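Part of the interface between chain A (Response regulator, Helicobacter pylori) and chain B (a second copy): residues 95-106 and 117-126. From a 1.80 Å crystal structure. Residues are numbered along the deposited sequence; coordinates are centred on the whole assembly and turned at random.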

ATOM      1  N   ASN A  95     -13.678 -10.052  -2.549  1.00 30.04           N
ATOM      2  CA  ASN A  95     -14.122 -10.451  -1.213  1.00 29.42           C
ATOM      3  C   ASN A  95     -12.992 -10.303  -0.212  1.00 28.00           C
ATOM      4  O   ASN A  95     -12.425 -11.312   0.222  1.00 27.29           O
ATOM      5  CB  ASN A  95     -14.670 -11.885  -1.182  1.00 29.82           C
ATOM      6  CG  ASN A  95     -15.340 -12.236   0.170  1.00 31.88           C
ATOM      7  OD1 ASN A  95     -15.965 -11.385   0.831  1.00 34.11           O
ATOM      8  ND2 ASN A  95     -15.208 -13.492   0.572  1.00 33.78           N
ATOM      9  N   PRO A  96     -12.683  -9.051   0.153  1.00 27.15           N
ATOM     10  CA  PRO A  96     -11.573  -8.770   1.043  1.00 26.87           C
ATOM     11  C   PRO A  96     -11.893  -9.232   2.465  1.00 26.61           C
ATOM     12  O   PRO A  96     -13.001  -9.012   2.958  1.00 27.41           O
ATOM     13  CB  PRO A  96     -11.451  -7.235   0.990  1.00 26.53           C
ATOM     14  CG  PRO A  96     -12.796  -6.758   0.635  1.00 27.20           C
ATOM     15  CD  PRO A  96     -13.381  -7.818  -0.250  1.00 26.77           C
ATOM     16  N   THR A  97     -10.955  -9.904   3.112  1.00 25.55           N
ATOM     17  CA  THR A  97     -11.128 -10.184   4.526  1.00 24.31           C
ATOM     18  C   THR A  97      -9.843  -9.812   5.240  1.00 23.85           C
ATOM     19  O   THR A  97      -8.774  -9.798   4.632  1.00 21.64           O
ATOM     20  CB  THR A  97     -11.408 -11.670   4.776  1.00 24.49           C
ATOM     21  OG1 THR A  97     -10.317 -12.452   4.265  1.00 24.07           O
ATOM     22  CG2 THR A  97     -12.649 -12.164   3.972  1.00 25.62           C
ATOM     23  N   SER A  98      -9.953  -9.572   6.543  1.00 23.75           N
ATOM     24  CA  SER A  98      -8.789  -9.390   7.385  1.00 23.72           C
ATOM     25  C   SER A  98      -7.825 -10.567   7.252  1.00 23.09           C
ATOM     26  O   SER A  98      -6.612 -10.378   7.063  1.00 22.19           O
ATOM     27  CB  SER A  98      -9.217  -9.230   8.845  1.00 23.67           C
ATOM     28  OG  SER A  98      -8.059  -9.209   9.660  1.00 26.87           O
ATOM     29  N   GLU A  99      -8.363 -11.781   7.321  1.00 22.39           N
ATOM     30  CA  GLU A  99      -7.538 -12.978   7.228  1.00 22.54           C
ATOM     31  C   GLU A  99      -6.720 -13.057   5.937  1.00 21.04           C
ATOM     32  O   GLU A  99      -5.522 -13.354   5.973  1.00 21.02           O
ATOM     33  CB  GLU A  99      -8.423 -14.216   7.343  1.00 24.80           C
ATOM     34  CG  GLU A  99      -7.660 -15.522   7.461  1.00 30.38           C
ATOM     35  CD  GLU A  99      -8.324 -16.628   6.666  1.00 34.14           C
ATOM     36  OE1 GLU A  99      -8.812 -17.585   7.306  1.00 40.92           O
ATOM     37  OE2 GLU A  99      -8.382 -16.528   5.408  1.00 40.57           O
ATOM     38  N   GLU A 100      -7.367 -12.804   4.801  1.00 19.59           N
ATOM     39  CA  GLU A 100      -6.688 -12.876   3.523  1.00 18.45           C
ATOM     40  C   GLU A 100      -5.695 -11.714   3.325  1.00 17.27           C
ATOM     41  O   GLU A 100      -4.650 -11.898   2.712  1.00 17.83           O
ATOM     42  CB  GLU A 100      -7.679 -12.942   2.372  1.00 18.95           C
ATOM     43  CG  GLU A 100      -6.992 -13.171   1.027  1.00 21.24           C
ATOM     44  CD  GLU A 100      -7.946 -13.097  -0.146  1.00 24.05           C
ATOM     45  OE1 GLU A 100      -8.606 -12.051  -0.339  1.00 22.60           O
ATOM     46  OE2 GLU A 100      -8.006 -14.102  -0.872  1.00 25.21           O
ATOM     47  N   GLU A 101      -6.037 -10.527   3.815  1.00 16.18           N
ATOM     48  CA  GLU A 101      -5.077  -9.394   3.824  1.00 16.28           C
ATOM     49  C   GLU A 101      -3.790  -9.735   4.576  1.00 16.20           C
ATOM     50  O   GLU A 101      -2.660  -9.541   4.063  1.00 15.57           O
ATOM     51  CB  GLU A 101      -5.741  -8.149   4.391  1.00 16.95           C
ATOM     52  CG  GLU A 101      -4.841  -6.919   4.366  1.00 17.14           C
ATOM     53  CD  GLU A 101      -5.598  -5.624   4.433  1.00 18.91           C
ATOM     54  OE1 GLU A 101      -6.797  -5.630   4.737  1.00 21.42           O
ATOM     55  OE2 GLU A 101      -4.989  -4.581   4.183  1.00 18.40           O
ATOM     56  N   VAL A 102      -3.943 -10.258   5.796  1.00 15.63           N
ATOM     57  CA  VAL A 102      -2.774 -10.662   6.578  1.00 16.55           C
ATOM     58  C   VAL A 102      -1.928 -11.686   5.812  1.00 16.88           C
ATOM     59  O   VAL A 102      -0.705 -11.549   5.727  1.00 17.64           O
ATOM     60  CB  VAL A 102      -3.184 -11.215   7.977  1.00 15.57           C
ATOM     61  CG1 VAL A 102      -1.989 -11.856   8.702  1.00 16.79           C
ATOM     62  CG2 VAL A 102      -3.802 -10.112   8.806  1.00 16.48           C
ATOM     63  N   HIS A 103      -2.582 -12.708   5.261  1.00 17.56           N
ATOM     64  CA  HIS A 103      -1.887 -13.753   4.515  1.00 18.04           C
ATOM     65  C   HIS A 103      -1.143 -13.174   3.312  1.00 17.00           C
ATOM     66  O   HIS A 103       0.001 -13.528   3.079  1.00 16.82           O
ATOM     67  CB  HIS A 103      -2.849 -14.835   4.024  1.00 20.03           C
ATOM     68  CG  HIS A 103      -3.204 -15.848   5.070  1.00 26.11           C
ATOM     69  ND1 HIS A 103      -4.390 -16.554   5.048  1.00 30.91           N
ATOM     70  CD2 HIS A 103      -2.527 -16.281   6.162  1.00 30.03           C
ATOM     71  CE1 HIS A 103      -4.430 -17.373   6.087  1.00 32.80           C
ATOM     72  NE2 HIS A 103      -3.309 -17.236   6.774  1.00 33.17           N
ATOM     73  N   ALA A 104      -1.792 -12.283   2.564  1.00 15.42           N
ATOM     74  CA  ALA A 104      -1.191 -11.725   1.357  1.00 15.63           C
ATOM     75  C   ALA A 104       0.085 -11.005   1.719  1.00 15.28           C
ATOM     76  O   ALA A 104       1.102 -11.200   1.092  1.00 16.10           O
ATOM     77  CB  ALA A 104      -2.171 -10.775   0.641  1.00 15.18           C
ATOM     78  N   PHE A 105       0.034 -10.188   2.756  1.00 14.21           N
ATOM     79  CA  PHE A 105       1.236  -9.478   3.181  1.00 15.33           C
ATOM     80  C   PHE A 105       2.308 -10.421   3.715  1.00 16.13           C
ATOM     81  O   PHE A 105       3.501 -10.274   3.394  1.00 16.91           O
ATOM     82  CB  PHE A 105       0.877  -8.419   4.199  1.00 14.39           C
ATOM     83  CG  PHE A 105       0.324  -7.168   3.587  1.00 13.58           C
ATOM     84  CD1 PHE A 105       1.102  -6.413   2.652  1.00 13.47           C
ATOM     85  CD2 PHE A 105      -0.918  -6.694   3.961  1.00 13.02           C
ATOM     86  CE1 PHE A 105       0.597  -5.224   2.081  1.00 11.72           C
ATOM     87  CE2 PHE A 105      -1.442  -5.494   3.396  1.00 12.10           C
ATOM     88  CZ  PHE A 105      -0.672  -4.759   2.467  1.00 13.87           C
ATOM     89  N   GLU A 106       1.886 -11.394   4.510  1.00 17.94           N
ATOM     90  CA  GLU A 106       2.835 -12.370   5.032  1.00 21.47           C
ATOM     91  C   GLU A 106       3.497 -13.184   3.907  1.00 21.58           C
ATOM     92  O   GLU A 106       4.700 -13.455   3.968  1.00 23.47           O
ATOM     93  CB  GLU A 106       2.190 -13.235   6.122  1.00 21.40           C
ATOM     94  CG  GLU A 106       1.897 -12.423   7.397  1.00 23.25           C
ATOM     95  CD  GLU A 106       1.278 -13.257   8.510  1.00 23.36           C
ATOM     96  OE1 GLU A 106       0.912 -14.428   8.246  1.00 26.54           O
ATOM     97  OE2 GLU A 106       1.156 -12.728   9.643  1.00 28.71           O
TER
ATOM     98  N   TYR B 117     -10.422   0.794   9.791  1.00 28.33           N
ATOM     99  CA  TYR B 117      -9.510  -0.278   9.351  1.00 27.75           C
ATOM    100  C   TYR B 117     -10.194  -1.651   9.245  1.00 28.97           C
ATOM    101  O   TYR B 117     -11.178  -1.914   9.942  1.00 29.46           O
ATOM    102  CB  TYR B 117      -8.269  -0.367  10.264  1.00 25.80           C
ATOM    103  CG  TYR B 117      -7.539   0.943  10.428  1.00 24.67           C
ATOM    104  CD1 TYR B 117      -7.579   1.654  11.635  1.00 21.94           C
ATOM    105  CD2 TYR B 117      -6.838   1.496   9.368  1.00 24.53           C
ATOM    106  CE1 TYR B 117      -6.930   2.864  11.772  1.00 19.49           C
ATOM    107  CE2 TYR B 117      -6.175   2.705   9.508  1.00 23.89           C
ATOM    108  CZ  TYR B 117      -6.221   3.386  10.699  1.00 22.56           C
ATOM    109  OH  TYR B 117      -5.557   4.587  10.791  1.00 19.80           O
ATOM    110  N   ARG B 118      -9.660  -2.526   8.381  1.00 29.70           N
ATOM    111  CA  ARG B 118     -10.193  -3.888   8.207  1.00 29.68           C
ATOM    112  C   ARG B 118     -10.155  -4.641   9.535  1.00 29.15           C
ATOM    113  O   ARG B 118     -11.103  -5.358   9.905  1.00 29.77           O
ATOM    114  CB  ARG B 118      -9.422  -4.652   7.120  1.00 30.55           C
ATOM    115  CG  ARG B 118     -10.204  -5.813   6.513  1.00 32.46           C
ATOM    116  CD  ARG B 118      -9.850  -6.159   5.068  1.00 35.54           C
ATOM    117  NE  ARG B 118     -10.475  -5.254   4.097  1.00 39.19           N
ATOM    118  CZ  ARG B 118      -9.844  -4.253   3.483  1.00 39.72           C
ATOM    119  NH1 ARG B 118      -8.563  -4.022   3.731  1.00 41.89           N
ATOM    120  NH2 ARG B 118     -10.482  -3.478   2.613  1.00 42.06           N
ATOM    121  N   SER B 119      -9.051  -4.456  10.248  1.00 27.37           N
ATOM    122  CA  SER B 119      -8.787  -5.044  11.558  1.00 24.81           C
ATOM    123  C   SER B 119      -7.441  -4.518  11.993  1.00 23.14           C
ATOM    124  O   SER B 119      -6.620  -4.087  11.141  1.00 22.33           O
ATOM    125  CB  SER B 119      -8.787  -6.589  11.524  1.00 24.87           C
ATOM    126  OG  SER B 119      -7.549  -7.187  11.179  1.00 23.57           O
ATOM    127  N   ILE B 120      -7.195  -4.560  13.300  1.00 21.21           N
ATOM    128  CA  ILE B 120      -5.845  -4.243  13.812  1.00 19.76           C
ATOM    129  C   ILE B 120      -4.777  -5.174  13.204  1.00 19.15           C
ATOM    130  O   ILE B 120      -3.730  -4.686  12.762  1.00 18.60           O
ATOM    131  CB  ILE B 120      -5.817  -4.251  15.364  1.00 19.71           C
ATOM    132  CG1 ILE B 120      -6.708  -3.141  15.927  1.00 20.48           C
ATOM    133  CG2 ILE B 120      -4.356  -4.258  15.882  1.00 19.37           C
ATOM    134  CD1 ILE B 120      -6.302  -1.715  15.632  1.00 20.22           C
ATOM    135  N   LYS B 121      -5.046  -6.493  13.131  1.00 18.32           N
ATOM    136  CA  LYS B 121      -4.073  -7.441  12.586  1.00 18.62           C
ATOM    137  C   LYS B 121      -3.718  -7.154  11.102  1.00 17.17           C
ATOM    138  O   LYS B 121      -2.564  -7.240  10.718  1.00 16.50           O
ATOM    139  CB  LYS B 121      -4.546  -8.910  12.752  1.00 18.63           C
ATOM    140  CG  LYS B 121      -4.238  -9.517  14.137  1.00 19.54           C
ATOM    141  CD  LYS B 121      -4.620 -11.010  14.186  1.00 20.99           C
ATOM    142  CE  LYS B 121      -4.822 -11.441  15.646  1.00 25.89           C
ATOM    143  NZ  LYS B 121      -5.245 -12.879  15.751  1.00 29.63           N
ATOM    144  N   ALA B 122      -4.724  -6.833  10.300  1.00 16.99           N
ATOM    145  CA  ALA B 122      -4.524  -6.465   8.891  1.00 16.06           C
ATOM    146  C   ALA B 122      -3.752  -5.138   8.782  1.00 15.63           C
ATOM    147  O   ALA B 122      -2.886  -4.995   7.911  1.00 15.74           O
ATOM    148  CB  ALA B 122      -5.867  -6.358   8.180  1.00 16.96           C
ATOM    149  N   LEU B 123      -4.099  -4.155   9.613  1.00 15.00           N
ATOM    150  CA  LEU B 123      -3.362  -2.885   9.621  1.00 14.16           C
ATOM    151  C   LEU B 123      -1.885  -3.104  10.003  1.00 13.77           C
ATOM    152  O   LEU B 123      -0.978  -2.570   9.363  1.00 11.77           O
ATOM    153  CB  LEU B 123      -4.029  -1.892  10.583  1.00 14.80           C
ATOM    154  CG  LEU B 123      -3.257  -0.590  10.814  1.00 14.94           C
ATOM    155  CD1 LEU B 123      -2.943   0.124   9.458  1.00 12.97           C
ATOM    156  CD2 LEU B 123      -4.098   0.277  11.758  1.00 17.06           C
ATOM    157  N   VAL B 124      -1.654  -3.911  11.037  1.00 12.78           N
ATOM    158  CA  VAL B 124      -0.296  -4.247  11.462  1.00 12.88           C
ATOM    159  C   VAL B 124       0.514  -4.985  10.393  1.00 13.03           C
ATOM    160  O   VAL B 124       1.708  -4.695  10.190  1.00 13.82           O
ATOM    161  CB  VAL B 124      -0.308  -4.991  12.834  1.00 13.47           C
ATOM    162  CG1 VAL B 124       1.047  -5.570  13.155  1.00 13.26           C
ATOM    163  CG2 VAL B 124      -0.837  -4.030  13.947  1.00 12.14           C
ATOM    164  N   ALA B 125      -0.120  -5.939   9.717  1.00 13.00           N
ATOM    165  CA  ALA B 125       0.513  -6.652   8.620  1.00 13.16           C
ATOM    166  C   ALA B 125       0.939  -5.670   7.495  1.00 12.18           C
ATOM    167  O   ALA B 125       2.014  -5.804   6.899  1.00 12.50           O
ATOM    168  CB  ALA B 125      -0.442  -7.718   8.076  1.00 12.91           C
ATOM    169  N   ARG B 126       0.091  -4.691   7.216  1.00 11.89           N
ATOM    170  CA  ARG B 126       0.395  -3.672   6.188  1.00 11.90           C
ATOM    171  C   ARG B 126       1.599  -2.824   6.642  1.00 12.87           C
ATOM    172  O   ARG B 126       2.495  -2.568   5.859  1.00 12.71           O
ATOM    173  CB  ARG B 126      -0.812  -2.763   5.968  1.00 11.78           C
ATOM    174  CG  ARG B 126      -0.615  -1.564   4.970  1.00 11.10           C
ATOM    175  CD  ARG B 126      -1.904  -0.822   4.691  1.00 11.16           C
ATOM    176  NE  ARG B 126      -2.885  -1.718   4.072  1.00 10.74           N
ATOM    177  CZ  ARG B 126      -3.013  -1.911   2.751  1.00 11.67           C
ATOM    178  NH1 ARG B 126      -2.255  -1.208   1.900  1.00  9.89           N
ATOM    179  NH2 ARG B 126      -3.911  -2.807   2.284  1.00 11.00           N
TER
HETATM  180  O   HOH W   1      -4.517  -2.913   6.043  1.00 18.75           O

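At the centre of this contact two helices, 98-106 of chain A and 120-126 of chain B, run side by side in nearly the same direction, their axes inclined by 18° and only 8.5 Å apart at closest approach. Small residues permit such closeness. A122(B) and A125(B) both point toward chain A, and because each side chain is a single methyl, the neighbouring helix can settle almost against the backbone: the CA atoms of V102(A) and A122(B) lie 5.1 Å apart. V102(A) fills the space beside them. Its CG2 lies 4.3 Å from CB of A122(B) and 4.2 Å from CB of A125(B), so one methyl packs against both alanines. K121(B) itself starts toward chain A, but its end leads away, leaving its aliphatic base near the valine and its charge outside the apolar patch.

One turn further along, F105(A) extends the apolar surface. Its CB rests 4.2 Å from CB of A125(B), while its flat ring receives R126(B) over one face: CA of R126(B) stands 3.9 Å from the ring centroid, close to the ring normal, in a CH-pi contact. The arginine then curls so that its guanidinium also meets the phenylalanine, with CZ of F105(A) over one guanidinium face, 3.7 Å from CZ of R126(B). Its edge, where the N-H groups point, stays free for hydrogen bonding.

E101(A) exploits that edge. Its largely extended side chain carries a carboxylate between two arginines: OE2 accepts from NH2 of R126(B) at 2.8 Å, and OE1 from NH1 of R118(B) at 2.6 Å, both salt bridges. A buried acid is well suited here because each oxygen has a cationic partner. Water 1 completes the network, donating to OE2 of E101(A) at 2.5 Å, accepting from NE of R126(B) at 2.8 Å, and donating weakly to the backbone O of A122(B) at 3.2 Å.

Toward the helix starts, OG of S98(A) and OG of S119(B) share a 2.6 Å hydrogen bond. S119(B) is the N-cap of its helix, and its OG also accepts from N of A122(B) at 3.0 Å, so one small hydroxyl both caps the helix and joins the chains. T97(A) caps the other helix, its OG1 accepting from N of E100(A) at 3.0 Å, but its CA-to-CB bond points away from chain B. At the margin, the long R118(B) side chain lies across the start of the chain A helix, its NE 3.8 Å from CB of P96(A).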